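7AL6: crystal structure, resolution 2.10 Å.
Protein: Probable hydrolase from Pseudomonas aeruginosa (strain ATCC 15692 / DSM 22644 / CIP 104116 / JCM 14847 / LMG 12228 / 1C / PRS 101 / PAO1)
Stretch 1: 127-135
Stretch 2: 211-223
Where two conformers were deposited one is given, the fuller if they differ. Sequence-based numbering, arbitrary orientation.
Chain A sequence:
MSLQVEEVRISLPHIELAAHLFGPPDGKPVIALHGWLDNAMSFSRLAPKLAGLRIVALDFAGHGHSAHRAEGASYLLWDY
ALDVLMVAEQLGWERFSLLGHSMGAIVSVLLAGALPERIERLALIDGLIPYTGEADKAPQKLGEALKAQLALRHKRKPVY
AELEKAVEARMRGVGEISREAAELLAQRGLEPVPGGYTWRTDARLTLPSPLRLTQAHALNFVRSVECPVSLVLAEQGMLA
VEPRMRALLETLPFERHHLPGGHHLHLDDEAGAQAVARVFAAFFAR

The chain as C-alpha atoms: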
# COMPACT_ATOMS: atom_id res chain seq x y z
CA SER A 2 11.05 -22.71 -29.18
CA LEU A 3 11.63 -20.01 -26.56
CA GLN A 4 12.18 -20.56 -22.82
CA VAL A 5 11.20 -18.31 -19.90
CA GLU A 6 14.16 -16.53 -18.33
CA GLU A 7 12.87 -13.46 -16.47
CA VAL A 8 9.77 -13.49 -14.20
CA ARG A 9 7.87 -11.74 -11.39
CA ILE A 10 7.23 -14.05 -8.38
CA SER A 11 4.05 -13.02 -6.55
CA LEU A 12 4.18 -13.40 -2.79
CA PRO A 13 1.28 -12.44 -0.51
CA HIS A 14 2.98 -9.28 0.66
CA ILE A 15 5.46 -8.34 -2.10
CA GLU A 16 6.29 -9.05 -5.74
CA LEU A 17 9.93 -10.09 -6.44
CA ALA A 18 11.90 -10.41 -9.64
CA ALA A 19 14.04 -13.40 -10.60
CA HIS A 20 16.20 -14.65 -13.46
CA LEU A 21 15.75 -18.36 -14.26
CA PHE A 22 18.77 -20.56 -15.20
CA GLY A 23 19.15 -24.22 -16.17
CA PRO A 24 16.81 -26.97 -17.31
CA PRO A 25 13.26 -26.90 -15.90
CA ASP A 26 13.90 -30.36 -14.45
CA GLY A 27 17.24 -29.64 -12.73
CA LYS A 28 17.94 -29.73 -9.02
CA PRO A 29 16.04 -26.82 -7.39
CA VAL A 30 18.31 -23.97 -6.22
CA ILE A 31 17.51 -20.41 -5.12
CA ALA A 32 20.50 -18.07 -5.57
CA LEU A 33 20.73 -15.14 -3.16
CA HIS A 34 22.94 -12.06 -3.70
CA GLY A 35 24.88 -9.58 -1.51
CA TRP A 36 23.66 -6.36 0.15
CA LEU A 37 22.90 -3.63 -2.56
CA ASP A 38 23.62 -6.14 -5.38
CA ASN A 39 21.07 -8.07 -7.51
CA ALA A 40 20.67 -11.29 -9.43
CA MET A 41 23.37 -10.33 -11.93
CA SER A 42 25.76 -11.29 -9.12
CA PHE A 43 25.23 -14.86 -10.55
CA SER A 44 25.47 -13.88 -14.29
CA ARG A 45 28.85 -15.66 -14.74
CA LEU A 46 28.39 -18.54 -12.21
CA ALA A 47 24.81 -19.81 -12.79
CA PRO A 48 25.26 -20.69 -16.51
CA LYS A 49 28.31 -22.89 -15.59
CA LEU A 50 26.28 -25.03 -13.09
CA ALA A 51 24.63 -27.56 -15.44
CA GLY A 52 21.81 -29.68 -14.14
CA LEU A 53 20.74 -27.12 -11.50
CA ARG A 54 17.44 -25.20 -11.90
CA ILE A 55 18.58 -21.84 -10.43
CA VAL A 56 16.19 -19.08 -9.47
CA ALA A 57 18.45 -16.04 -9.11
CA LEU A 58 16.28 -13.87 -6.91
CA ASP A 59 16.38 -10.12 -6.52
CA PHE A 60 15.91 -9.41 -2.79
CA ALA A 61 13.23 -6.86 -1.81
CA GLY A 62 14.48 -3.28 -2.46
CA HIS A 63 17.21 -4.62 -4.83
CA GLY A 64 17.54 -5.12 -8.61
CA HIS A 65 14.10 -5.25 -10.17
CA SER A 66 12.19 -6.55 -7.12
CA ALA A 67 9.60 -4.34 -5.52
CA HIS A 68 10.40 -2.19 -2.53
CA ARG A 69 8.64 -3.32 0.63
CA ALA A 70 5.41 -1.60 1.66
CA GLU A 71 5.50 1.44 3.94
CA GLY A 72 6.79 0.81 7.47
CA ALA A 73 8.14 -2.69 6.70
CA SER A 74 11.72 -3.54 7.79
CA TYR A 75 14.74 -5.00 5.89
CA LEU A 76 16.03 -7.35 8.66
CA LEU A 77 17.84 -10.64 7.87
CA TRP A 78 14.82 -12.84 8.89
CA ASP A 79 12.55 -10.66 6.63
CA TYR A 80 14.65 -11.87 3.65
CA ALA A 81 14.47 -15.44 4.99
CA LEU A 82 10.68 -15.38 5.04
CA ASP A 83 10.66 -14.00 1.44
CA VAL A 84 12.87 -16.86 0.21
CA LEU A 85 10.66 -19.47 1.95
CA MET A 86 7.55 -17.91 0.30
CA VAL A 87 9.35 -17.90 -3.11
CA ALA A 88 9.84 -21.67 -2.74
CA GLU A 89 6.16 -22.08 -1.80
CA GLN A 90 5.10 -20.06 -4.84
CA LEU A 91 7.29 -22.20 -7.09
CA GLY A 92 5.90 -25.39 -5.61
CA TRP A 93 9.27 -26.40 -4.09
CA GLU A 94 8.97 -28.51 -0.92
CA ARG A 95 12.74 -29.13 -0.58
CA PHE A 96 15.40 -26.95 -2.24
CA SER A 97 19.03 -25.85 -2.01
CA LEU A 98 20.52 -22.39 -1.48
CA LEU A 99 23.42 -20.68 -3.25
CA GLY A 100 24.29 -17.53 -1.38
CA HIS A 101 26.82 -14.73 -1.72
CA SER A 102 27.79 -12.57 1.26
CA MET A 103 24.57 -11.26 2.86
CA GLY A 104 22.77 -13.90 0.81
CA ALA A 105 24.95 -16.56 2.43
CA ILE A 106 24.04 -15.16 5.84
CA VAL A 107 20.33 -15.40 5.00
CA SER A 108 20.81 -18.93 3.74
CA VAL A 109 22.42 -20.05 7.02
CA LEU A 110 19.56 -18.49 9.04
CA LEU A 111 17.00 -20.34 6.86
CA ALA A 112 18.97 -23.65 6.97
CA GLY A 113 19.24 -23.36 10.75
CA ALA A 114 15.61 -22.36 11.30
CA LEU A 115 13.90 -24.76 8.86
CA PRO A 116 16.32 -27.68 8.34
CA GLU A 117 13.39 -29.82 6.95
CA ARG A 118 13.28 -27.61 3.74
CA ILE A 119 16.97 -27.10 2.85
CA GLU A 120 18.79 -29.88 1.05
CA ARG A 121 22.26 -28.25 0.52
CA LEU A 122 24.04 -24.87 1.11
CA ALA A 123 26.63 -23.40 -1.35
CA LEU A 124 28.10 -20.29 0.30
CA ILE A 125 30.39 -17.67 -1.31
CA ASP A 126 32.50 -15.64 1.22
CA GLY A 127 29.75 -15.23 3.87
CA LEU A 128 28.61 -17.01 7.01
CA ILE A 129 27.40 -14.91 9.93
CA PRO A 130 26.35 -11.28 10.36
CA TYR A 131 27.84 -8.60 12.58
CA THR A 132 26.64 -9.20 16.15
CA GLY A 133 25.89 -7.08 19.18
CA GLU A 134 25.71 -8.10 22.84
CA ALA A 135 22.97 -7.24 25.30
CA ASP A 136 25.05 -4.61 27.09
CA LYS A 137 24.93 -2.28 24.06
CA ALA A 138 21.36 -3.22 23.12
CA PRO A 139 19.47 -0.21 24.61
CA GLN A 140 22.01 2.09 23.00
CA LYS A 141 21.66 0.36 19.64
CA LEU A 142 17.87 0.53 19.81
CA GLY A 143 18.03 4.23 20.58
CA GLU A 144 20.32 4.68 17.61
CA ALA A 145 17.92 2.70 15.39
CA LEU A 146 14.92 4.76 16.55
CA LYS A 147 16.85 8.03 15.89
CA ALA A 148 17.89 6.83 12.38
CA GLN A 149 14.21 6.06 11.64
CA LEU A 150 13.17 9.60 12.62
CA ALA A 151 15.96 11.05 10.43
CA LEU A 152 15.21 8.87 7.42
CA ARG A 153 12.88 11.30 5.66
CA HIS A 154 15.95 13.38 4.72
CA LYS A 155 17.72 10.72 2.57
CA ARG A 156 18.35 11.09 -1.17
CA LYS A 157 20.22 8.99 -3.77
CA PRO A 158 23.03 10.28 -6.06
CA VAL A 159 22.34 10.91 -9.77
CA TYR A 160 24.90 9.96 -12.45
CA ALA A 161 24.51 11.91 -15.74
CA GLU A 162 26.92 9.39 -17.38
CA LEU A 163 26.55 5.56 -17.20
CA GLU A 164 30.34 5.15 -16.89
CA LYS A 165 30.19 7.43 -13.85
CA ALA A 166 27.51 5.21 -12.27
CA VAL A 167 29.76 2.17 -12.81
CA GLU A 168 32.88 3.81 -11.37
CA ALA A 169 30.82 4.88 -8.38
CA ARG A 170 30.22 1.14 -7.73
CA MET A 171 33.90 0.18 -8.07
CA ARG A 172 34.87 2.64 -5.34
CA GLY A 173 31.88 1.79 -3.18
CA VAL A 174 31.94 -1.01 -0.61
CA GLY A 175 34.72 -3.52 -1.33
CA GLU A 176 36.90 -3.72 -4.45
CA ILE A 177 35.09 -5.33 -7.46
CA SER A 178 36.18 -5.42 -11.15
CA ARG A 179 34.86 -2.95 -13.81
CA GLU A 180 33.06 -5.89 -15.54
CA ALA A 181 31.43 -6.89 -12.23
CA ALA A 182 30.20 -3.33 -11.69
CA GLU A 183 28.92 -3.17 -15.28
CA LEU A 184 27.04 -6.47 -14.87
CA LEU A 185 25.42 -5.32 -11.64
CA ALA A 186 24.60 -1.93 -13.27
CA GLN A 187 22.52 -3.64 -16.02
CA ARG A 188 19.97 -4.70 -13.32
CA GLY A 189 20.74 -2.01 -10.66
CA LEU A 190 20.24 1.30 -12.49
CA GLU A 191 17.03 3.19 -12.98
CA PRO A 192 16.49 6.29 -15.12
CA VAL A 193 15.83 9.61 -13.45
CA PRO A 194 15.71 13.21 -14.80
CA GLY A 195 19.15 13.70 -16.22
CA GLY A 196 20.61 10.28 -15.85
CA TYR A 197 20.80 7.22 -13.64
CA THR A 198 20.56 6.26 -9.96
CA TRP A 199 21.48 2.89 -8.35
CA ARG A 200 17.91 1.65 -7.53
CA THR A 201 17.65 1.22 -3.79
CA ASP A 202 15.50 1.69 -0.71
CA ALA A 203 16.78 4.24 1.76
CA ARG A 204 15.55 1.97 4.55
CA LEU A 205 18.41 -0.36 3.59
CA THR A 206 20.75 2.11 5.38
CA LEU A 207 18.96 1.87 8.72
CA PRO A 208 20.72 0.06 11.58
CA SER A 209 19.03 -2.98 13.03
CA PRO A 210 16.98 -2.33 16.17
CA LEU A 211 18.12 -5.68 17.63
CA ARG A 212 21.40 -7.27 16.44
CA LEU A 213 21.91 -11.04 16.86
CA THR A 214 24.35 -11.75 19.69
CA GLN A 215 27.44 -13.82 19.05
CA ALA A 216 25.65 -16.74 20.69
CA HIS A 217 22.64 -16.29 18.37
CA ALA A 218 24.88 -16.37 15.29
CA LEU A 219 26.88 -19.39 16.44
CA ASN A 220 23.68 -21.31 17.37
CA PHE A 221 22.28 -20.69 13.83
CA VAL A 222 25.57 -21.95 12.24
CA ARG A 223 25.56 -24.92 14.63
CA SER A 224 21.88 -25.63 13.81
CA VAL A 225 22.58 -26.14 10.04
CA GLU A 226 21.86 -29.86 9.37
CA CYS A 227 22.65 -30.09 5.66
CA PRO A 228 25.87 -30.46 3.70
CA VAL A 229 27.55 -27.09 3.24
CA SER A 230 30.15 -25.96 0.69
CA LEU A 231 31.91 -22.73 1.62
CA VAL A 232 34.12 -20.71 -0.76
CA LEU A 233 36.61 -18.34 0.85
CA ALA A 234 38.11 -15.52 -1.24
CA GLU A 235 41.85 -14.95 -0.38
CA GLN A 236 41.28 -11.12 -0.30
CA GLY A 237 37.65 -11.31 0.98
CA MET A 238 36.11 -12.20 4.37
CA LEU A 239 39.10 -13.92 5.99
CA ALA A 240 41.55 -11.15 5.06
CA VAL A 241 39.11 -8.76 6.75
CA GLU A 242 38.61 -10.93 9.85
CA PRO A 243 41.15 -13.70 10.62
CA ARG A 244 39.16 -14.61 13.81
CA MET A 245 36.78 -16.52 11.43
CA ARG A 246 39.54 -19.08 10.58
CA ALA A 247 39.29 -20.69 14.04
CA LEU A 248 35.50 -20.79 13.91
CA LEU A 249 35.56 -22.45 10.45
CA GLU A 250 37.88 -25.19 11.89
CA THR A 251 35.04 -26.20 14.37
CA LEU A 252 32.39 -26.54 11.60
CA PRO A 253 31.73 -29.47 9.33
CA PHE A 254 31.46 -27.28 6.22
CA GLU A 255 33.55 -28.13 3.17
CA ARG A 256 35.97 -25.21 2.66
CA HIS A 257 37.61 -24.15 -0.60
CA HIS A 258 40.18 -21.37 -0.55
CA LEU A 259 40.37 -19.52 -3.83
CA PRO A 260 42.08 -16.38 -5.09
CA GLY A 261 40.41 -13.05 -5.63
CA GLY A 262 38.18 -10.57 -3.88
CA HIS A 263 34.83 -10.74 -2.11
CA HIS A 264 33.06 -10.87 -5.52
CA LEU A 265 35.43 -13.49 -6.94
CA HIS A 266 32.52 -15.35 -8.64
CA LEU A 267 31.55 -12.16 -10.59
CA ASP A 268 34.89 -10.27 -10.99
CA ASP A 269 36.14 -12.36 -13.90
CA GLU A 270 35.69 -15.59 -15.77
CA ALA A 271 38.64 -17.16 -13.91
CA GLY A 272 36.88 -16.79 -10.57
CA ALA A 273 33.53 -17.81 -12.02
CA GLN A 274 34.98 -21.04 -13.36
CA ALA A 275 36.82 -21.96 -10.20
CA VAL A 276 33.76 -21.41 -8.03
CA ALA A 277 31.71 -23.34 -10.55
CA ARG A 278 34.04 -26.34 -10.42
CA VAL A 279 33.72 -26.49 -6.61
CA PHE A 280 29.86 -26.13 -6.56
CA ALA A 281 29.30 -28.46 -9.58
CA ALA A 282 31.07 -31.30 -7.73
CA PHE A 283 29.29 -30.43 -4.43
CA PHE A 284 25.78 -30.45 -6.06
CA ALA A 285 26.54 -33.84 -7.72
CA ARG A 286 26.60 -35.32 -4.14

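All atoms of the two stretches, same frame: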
# COMPACT_ATOMS: atom_id res chain seq x y z
N GLY A 127 30.66 -15.73 2.83
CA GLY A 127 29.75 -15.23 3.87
C GLY A 127 29.33 -16.34 4.79
O GLY A 127 29.24 -17.44 4.33
N LEU A 128 29.05 -16.04 6.03
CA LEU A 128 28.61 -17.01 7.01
C LEU A 128 27.68 -16.42 8.06
O LEU A 128 26.50 -16.82 8.18
CB LEU A 128 29.83 -17.64 7.68
CG LEU A 128 29.47 -18.80 8.61
CD1 LEU A 128 28.87 -19.91 7.74
CD2 LEU A 128 30.64 -19.32 9.37
N ILE A 129 28.19 -15.47 8.83
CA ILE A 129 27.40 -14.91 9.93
C ILE A 129 27.36 -13.40 9.77
O ILE A 129 28.23 -12.80 9.12
CB ILE A 129 27.98 -15.28 11.31
CG1 ILE A 129 29.48 -15.04 11.32
CG2 ILE A 129 27.67 -16.75 11.66
CD1 ILE A 129 30.09 -15.10 12.73
N PRO A 130 26.39 -12.74 10.41
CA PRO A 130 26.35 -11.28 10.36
C PRO A 130 27.24 -10.67 11.43
O PRO A 130 27.80 -11.39 12.27
CB PRO A 130 24.88 -10.97 10.63
CG PRO A 130 24.49 -12.07 11.64
CD PRO A 130 25.24 -13.30 11.16
N TYR A 131 27.35 -9.33 11.42
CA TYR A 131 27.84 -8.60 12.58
C TYR A 131 26.86 -8.73 13.74
O TYR A 131 25.64 -8.70 13.55
CB TYR A 131 28.05 -7.13 12.24
CG TYR A 131 29.26 -6.88 11.37
CD1 TYR A 131 30.45 -7.55 11.60
CD2 TYR A 131 29.21 -5.98 10.32
CE1 TYR A 131 31.57 -7.34 10.80
CE2 TYR A 131 30.32 -5.76 9.52
CZ TYR A 131 31.50 -6.44 9.77
OH TYR A 131 32.62 -6.24 8.98
N THR A 132 27.41 -8.92 14.94
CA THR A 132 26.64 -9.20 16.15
C THR A 132 26.78 -8.05 17.14
O THR A 132 27.64 -7.17 17.01
CB THR A 132 27.12 -10.52 16.75
OG1 THR A 132 28.55 -10.51 16.88
CG2 THR A 132 26.73 -11.67 15.82
N GLY A 133 25.89 -8.05 18.12
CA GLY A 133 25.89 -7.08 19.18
C GLY A 133 25.37 -7.72 20.45
O GLY A 133 24.35 -8.43 20.44
N GLU A 134 26.07 -7.49 21.56
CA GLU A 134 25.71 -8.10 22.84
C GLU A 134 24.67 -7.26 23.56
O GLU A 134 24.43 -6.10 23.23
CB GLU A 134 26.96 -8.27 23.71
CG GLU A 134 28.01 -9.14 23.05
CD GLU A 134 27.42 -10.45 22.56
OE1 GLU A 134 26.71 -11.11 23.37
OE2 GLU A 134 27.65 -10.79 21.38
N ALA A 135 24.07 -7.87 24.59
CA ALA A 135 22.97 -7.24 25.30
C ALA A 135 23.37 -5.95 25.99
O ALA A 135 22.51 -5.10 26.24
CB ALA A 135 22.39 -8.21 26.34
N LEU A 211 17.66 -4.60 16.74
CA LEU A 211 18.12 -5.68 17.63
C LEU A 211 19.09 -6.56 16.86
O LEU A 211 18.64 -7.38 16.09
CB LEU A 211 16.93 -6.50 18.11
CG LEU A 211 17.27 -7.60 19.10
CD1 LEU A 211 17.88 -7.03 20.37
CD2 LEU A 211 16.06 -8.42 19.43
N ARG A 212 20.38 -6.43 17.09
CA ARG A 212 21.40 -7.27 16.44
C ARG A 212 21.37 -8.67 17.07
O ARG A 212 20.96 -8.80 18.20
CB ARG A 212 22.76 -6.61 16.57
CG ARG A 212 23.49 -6.52 15.24
CD ARG A 212 23.92 -5.14 14.83
NE ARG A 212 25.26 -4.91 15.29
CZ ARG A 212 26.22 -4.34 14.59
NH1 ARG A 212 27.41 -4.18 15.14
NH2 ARG A 212 26.02 -3.93 13.36
N LEU A 213 21.73 -9.69 16.31
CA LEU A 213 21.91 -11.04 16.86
C LEU A 213 23.15 -10.99 17.75
O LEU A 213 24.09 -10.34 17.38
CB LEU A 213 22.15 -12.04 15.73
CG LEU A 213 21.02 -12.30 14.76
CD1 LEU A 213 21.48 -13.22 13.67
CD2 LEU A 213 19.83 -12.88 15.47
N THR A 214 23.13 -11.62 18.90
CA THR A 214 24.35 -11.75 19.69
C THR A 214 25.25 -12.79 19.05
O THR A 214 24.83 -13.59 18.21
CB THR A 214 24.04 -12.16 21.12
OG1 THR A 214 23.69 -13.56 21.15
CG2 THR A 214 22.90 -11.34 21.69
N GLN A 215 26.51 -12.79 19.49
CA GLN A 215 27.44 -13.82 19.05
C GLN A 215 26.89 -15.21 19.29
O GLN A 215 27.06 -16.10 18.45
CB GLN A 215 28.80 -13.67 19.76
CG GLN A 215 29.82 -14.70 19.31
CD GLN A 215 31.28 -14.33 19.63
OE1 GLN A 215 32.09 -14.04 18.74
NE2 GLN A 215 31.61 -14.34 20.92
N ALA A 216 26.23 -15.43 20.43
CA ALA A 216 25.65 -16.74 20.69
C ALA A 216 24.50 -17.06 19.73
O ALA A 216 24.34 -18.20 19.29
CB ALA A 216 25.19 -16.82 22.15
N HIS A 217 23.66 -16.07 19.41
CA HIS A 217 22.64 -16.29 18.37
C HIS A 217 23.27 -16.78 17.07
O HIS A 217 22.90 -17.84 16.54
CB HIS A 217 21.85 -15.00 18.11
CG HIS A 217 20.87 -14.68 19.17
ND1 HIS A 217 21.11 -13.73 20.15
CD2 HIS A 217 19.64 -15.18 19.43
CE1 HIS A 217 20.06 -13.67 20.95
NE2 HIS A 217 19.15 -14.52 20.53
N ALA A 218 24.24 -16.02 16.56
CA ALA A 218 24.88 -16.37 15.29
C ALA A 218 25.51 -17.75 15.32
O ALA A 218 25.42 -18.51 14.33
CB ALA A 218 25.95 -15.33 14.94
N LEU A 219 26.21 -18.10 16.41
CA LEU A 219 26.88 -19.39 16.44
C LEU A 219 25.86 -20.54 16.56
O LEU A 219 26.06 -21.61 15.98
CB LEU A 219 27.91 -19.42 17.60
CG LEU A 219 29.11 -18.47 17.48
CD1 LEU A 219 30.05 -18.49 18.71
CD2 LEU A 219 29.94 -18.76 16.24
N ASN A 220 24.77 -20.31 17.25
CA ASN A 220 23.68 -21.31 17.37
C ASN A 220 23.06 -21.57 16.00
O ASN A 220 22.79 -22.69 15.70
CB ASN A 220 22.67 -20.90 18.43
CG ASN A 220 22.97 -21.51 19.78
OD1 ASN A 220 22.64 -22.65 20.04
ND2 ASN A 220 23.60 -20.76 20.66
N PHE A 221 22.85 -20.53 15.19
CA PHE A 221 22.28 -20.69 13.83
C PHE A 221 23.25 -21.52 12.98
O PHE A 221 22.80 -22.43 12.36
CB PHE A 221 21.98 -19.33 13.19
CG PHE A 221 20.61 -18.81 13.52
CD1 PHE A 221 19.50 -19.30 12.88
CD2 PHE A 221 20.43 -17.84 14.48
CE1 PHE A 221 18.24 -18.83 13.20
CE2 PHE A 221 19.17 -17.37 14.80
CZ PHE A 221 18.08 -17.88 14.16
N VAL A 222 24.53 -21.23 13.03
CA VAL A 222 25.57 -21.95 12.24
C VAL A 222 25.59 -23.40 12.71
O VAL A 222 25.57 -24.29 11.90
CB VAL A 222 26.95 -21.31 12.40
CG1 VAL A 222 28.04 -22.23 11.94
CG2 VAL A 222 27.06 -19.99 11.69
N ARG A 223 25.53 -23.59 14.01
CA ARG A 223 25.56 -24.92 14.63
C ARG A 223 24.31 -25.71 14.30
O ARG A 223 24.35 -26.94 14.25
CB ARG A 223 25.69 -24.82 16.15
CG ARG A 223 27.08 -24.49 16.65
CD ARG A 223 28.02 -25.69 16.61
NE ARG A 223 29.39 -25.23 16.45
CZ ARG A 223 30.20 -24.97 17.46
NH1 ARG A 223 29.78 -25.16 18.71
NH2 ARG A 223 31.43 -24.53 17.22
O HOH W 1 30.00 -12.79 16.32
O HOH W 2 21.87 -7.84 20.66
O HOH W 3 26.64 -13.53 23.00

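An extended segment without regular secondary structure, 127-135, lies along a loop that turns into a helix at Gln215, and the fit changes from greasy to polar along its length. At the apolar end, Val222 and Ala218, one turn apart, both point toward this segment. Ile129 CG2 drops between them, 3.3 Å from Val222 CG2 and 4.0 Å from Ala218 CB, while Leu128 CG backs Val222 CG2 at 4.1 Å. The small Ala218 leaves a shallow hollow that also admits Thr132, whose CG2 lies 3.8 Å from Ala218 CB. Pro130 packs its ring against Leu213, CG to CD1 at 3.8 Å.

Further on, backbone takes over. Gly133 N donates to Leu213 O at 3.0 Å, and a CB on Gly133 would come tight against Arg212 CB, so a glycine suits this spot. Water 2 donates to both Gly133 O and Arg212 O. Arg212 reaches along the exposed margin, with Tyr131 CB over one face of its guanidinium.

The helix start is closed twice. Thr214 caps it from within, its OG1 accepting from His217 N at 3.1 Å; Glu134, starting away, folds its end back through two m rotamers so that OE2 accepts from Gln215 N at 3.0 Å, satisfying an amide of the first turn.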